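PDB 3R5G: CyaB from Pseudomonas aeruginosa, which probably makes cyclic AMP from ATP as a membrane-bound adenylyl cyclase, represented here by its catalytic domain. Local coordinates for residues R7-V12 against T116-V121. Residues are numbered along the deposited sequence; the frame is centred on the assembly and turned at random.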
loop_
_atom_site.group_PDB
_atom_site.type_symbol
_atom_site.label_atom_id
_atom_site.label_comp_id
_atom_site.label_asym_id
_atom_site.label_seq_id
_atom_site.Cartn_x
_atom_site.Cartn_y
_atom_site.Cartn_z
ATOM N N ARG A 7 14.353 -15.894 4.425
ATOM C CA ARG A 7 13.191 -15.904 5.356
ATOM C C ARG A 7 13.765 -15.561 6.697
ATOM O O ARG A 7 14.673 -16.238 7.141
ATOM C CB ARG A 7 12.577 -17.290 5.445
ATOM C CG ARG A 7 11.199 -17.288 6.057
ATOM C CD ARG A 7 10.185 -18.004 5.158
ATOM N NE ARG A 7 8.928 -18.196 5.876
ATOM C CZ ARG A 7 8.854 -18.778 7.071
ATOM N NH1 ARG A 7 9.966 -19.220 7.650
ATOM N NH2 ARG A 7 7.668 -18.918 7.694
ATOM N N LYS A 8 13.262 -14.499 7.354
ATOM C CA LYS A 8 13.893 -14.008 8.586
ATOM C C LYS A 8 12.794 -13.495 9.537
ATOM O O LYS A 8 11.774 -13.016 9.019
ATOM C CB LYS A 8 14.827 -12.857 8.258
ATOM C CG LYS A 8 16.079 -13.338 7.517
ATOM C CD LYS A 8 16.806 -12.088 6.973
ATOM C CE LYS A 8 17.607 -11.430 8.066
ATOM N NZ LYS A 8 18.975 -11.155 7.465
ATOM N N LYS A 9 13.055 -13.567 10.843
ATOM C CA LYS A 9 12.058 -13.032 11.868
ATOM C C LYS A 9 12.299 -11.516 11.872
ATOM O O LYS A 9 13.406 -11.053 12.162
ATOM C CB LYS A 9 12.361 -13.613 13.210
ATOM C CG LYS A 9 11.230 -13.098 14.214
ATOM C CD LYS A 9 11.334 -13.873 15.472
ATOM C CE LYS A 9 10.568 -15.161 15.433
ATOM N NZ LYS A 9 10.584 -15.683 16.858
ATOM N N LEU A 10 11.273 -10.746 11.539
ATOM C CA LEU A 10 11.312 -9.304 11.523
ATOM C C LEU A 10 10.194 -8.757 12.402
ATOM O O LEU A 10 9.199 -9.412 12.589
ATOM C CB LEU A 10 11.107 -8.778 10.134
ATOM C CG LEU A 10 11.973 -9.333 9.002
ATOM C CD1 LEU A 10 11.592 -8.634 7.713
ATOM C CD2 LEU A 10 13.387 -9.039 9.291
ATOM N N THR A 11 10.399 -7.524 12.891
ATOM C CA THR A 11 9.252 -6.700 13.376
ATOM C C THR A 11 8.995 -5.700 12.275
ATOM O O THR A 11 9.891 -4.952 11.818
ATOM C CB THR A 11 9.537 -6.123 14.756
ATOM O OG1 THR A 11 9.636 -7.171 15.711
ATOM C CG2 THR A 11 8.309 -5.209 15.211
ATOM N N VAL A 12 7.741 -5.621 11.885
ATOM C CA VAL A 12 7.281 -4.804 10.763
ATOM C C VAL A 12 6.298 -3.736 11.215
ATOM O O VAL A 12 5.407 -4.053 12.032
ATOM C CB VAL A 12 6.558 -5.659 9.640
ATOM C CG1 VAL A 12 6.062 -4.808 8.517
ATOM C CG2 VAL A 12 7.489 -6.827 9.204
ATOM N N THR A 116 5.319 -8.981 14.529
ATOM C CA THR A 116 6.606 -9.674 14.469
ATOM C C THR A 116 6.360 -11.098 13.993
ATOM O O THR A 116 5.425 -11.742 14.394
ATOM C CB THR A 116 7.166 -9.767 15.858
ATOM O OG1 THR A 116 7.308 -8.460 16.430
ATOM C CG2 THR A 116 8.556 -10.555 15.933
ATOM N N GLY A 117 7.162 -11.547 13.051
ATOM C CA GLY A 117 7.075 -12.954 12.561
ATOM C C GLY A 117 7.992 -13.117 11.365
ATOM O O GLY A 117 8.722 -12.189 10.961
ATOM N N TYR A 118 8.034 -14.378 10.866
ATOM C CA TYR A 118 8.919 -14.654 9.731
ATOM C C TYR A 118 8.422 -14.105 8.475
ATOM O O TYR A 118 7.262 -14.271 8.091
ATOM C CB TYR A 118 9.083 -16.220 9.633
ATOM C CG TYR A 118 10.007 -16.707 10.739
ATOM C CD1 TYR A 118 11.435 -16.714 10.586
ATOM C CD2 TYR A 118 9.521 -17.179 11.938
ATOM C CE1 TYR A 118 12.303 -17.118 11.633
ATOM C CE2 TYR A 118 10.385 -17.620 12.925
ATOM C CZ TYR A 118 11.758 -17.569 12.773
ATOM O OH TYR A 118 12.597 -18.014 13.815
ATOM N N CYS A 119 9.313 -13.403 7.763
ATOM C CA CYS A 119 9.011 -12.718 6.515
ATOM C C CYS A 119 10.031 -13.078 5.453
ATOM O O CYS A 119 11.086 -13.493 5.804
ATOM C CB CYS A 119 9.109 -11.180 6.698
ATOM S SG CYS A 119 7.915 -10.509 7.894
ATOM N N THR A 120 9.689 -12.916 4.190
ATOM C CA THR A 120 10.671 -13.134 3.085
ATOM C C THR A 120 11.210 -11.789 2.677
ATOM O O THR A 120 10.460 -10.822 2.335
ATOM C CB THR A 120 9.987 -13.808 1.896
ATOM O OG1 THR A 120 9.370 -15.022 2.329
ATOM C CG2 THR A 120 10.961 -13.973 0.725
ATOM N N VAL A 121 12.549 -11.676 2.642
ATOM C CA VAL A 121 13.191 -10.387 2.298
ATOM C C VAL A 121 14.109 -10.535 1.095
ATOM O O VAL A 121 14.822 -11.520 1.011
ATOM C CB VAL A 121 14.195 -9.824 3.359
ATOM C CG1 VAL A 121 14.344 -8.227 3.224
ATOM C CG2 VAL A 121 13.832 -10.338 4.709
HETATM O O HOH W 1 5.812 -16.812 7.978
#
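Strand 7-12 pairs antiparallel with 116-121, which turns a corner at Gly117; the axes of 7-12 and 118-121 lie 119° apart. Backbone bonds join Lys8 to Cys119 and Leu10 to Gly117; the Cys119 N to Lys8 O bond is 2.8 Å. Gly117 is nearly fully extended (phi 173°), as residues with a CB seldom are. Arg7, Lys9, Thr11, Thr116 and Tyr118 share one face. At its exposed end Tyr118 stands between two long chains. Lys9 lays CB over one ring face, a CH-pi contact 4.1 Å from the centroid, and bends at chi3 (-86°), bringing CE to 3.5 Å from Tyr118 CE2. Arg7 sets its guanidinium nearly parallel to the ring but over Tyr118 CB, NH2 3.6 Å from it. At the end covered by helix 74-100, Thr11 OG1 and Thr116 OG1 share a 2.8 Å hydrogen bond, suiting small polar side chains to burial; Thr160 also bonds Thr116. On the other face Leu10 CD1 rests in the notch formed by Cys119 CB, at 3.7 Å, and Val121 CG2, while slim Cys119 sets SG against Val12 CG2. Ile134 of strand 129-135 touches Leu10, Val12 and Val121; helix 137-148 packs on Val12 and Cys119. Lys8 edges this patch, salt-bridged to Asp68. At Gly117 strand 6-18 passes from partner 109-116, last strand of the ferredoxin-like beta-alpha-beta-beta-alpha-beta core of class III nucleotide cyclases, to 118-124.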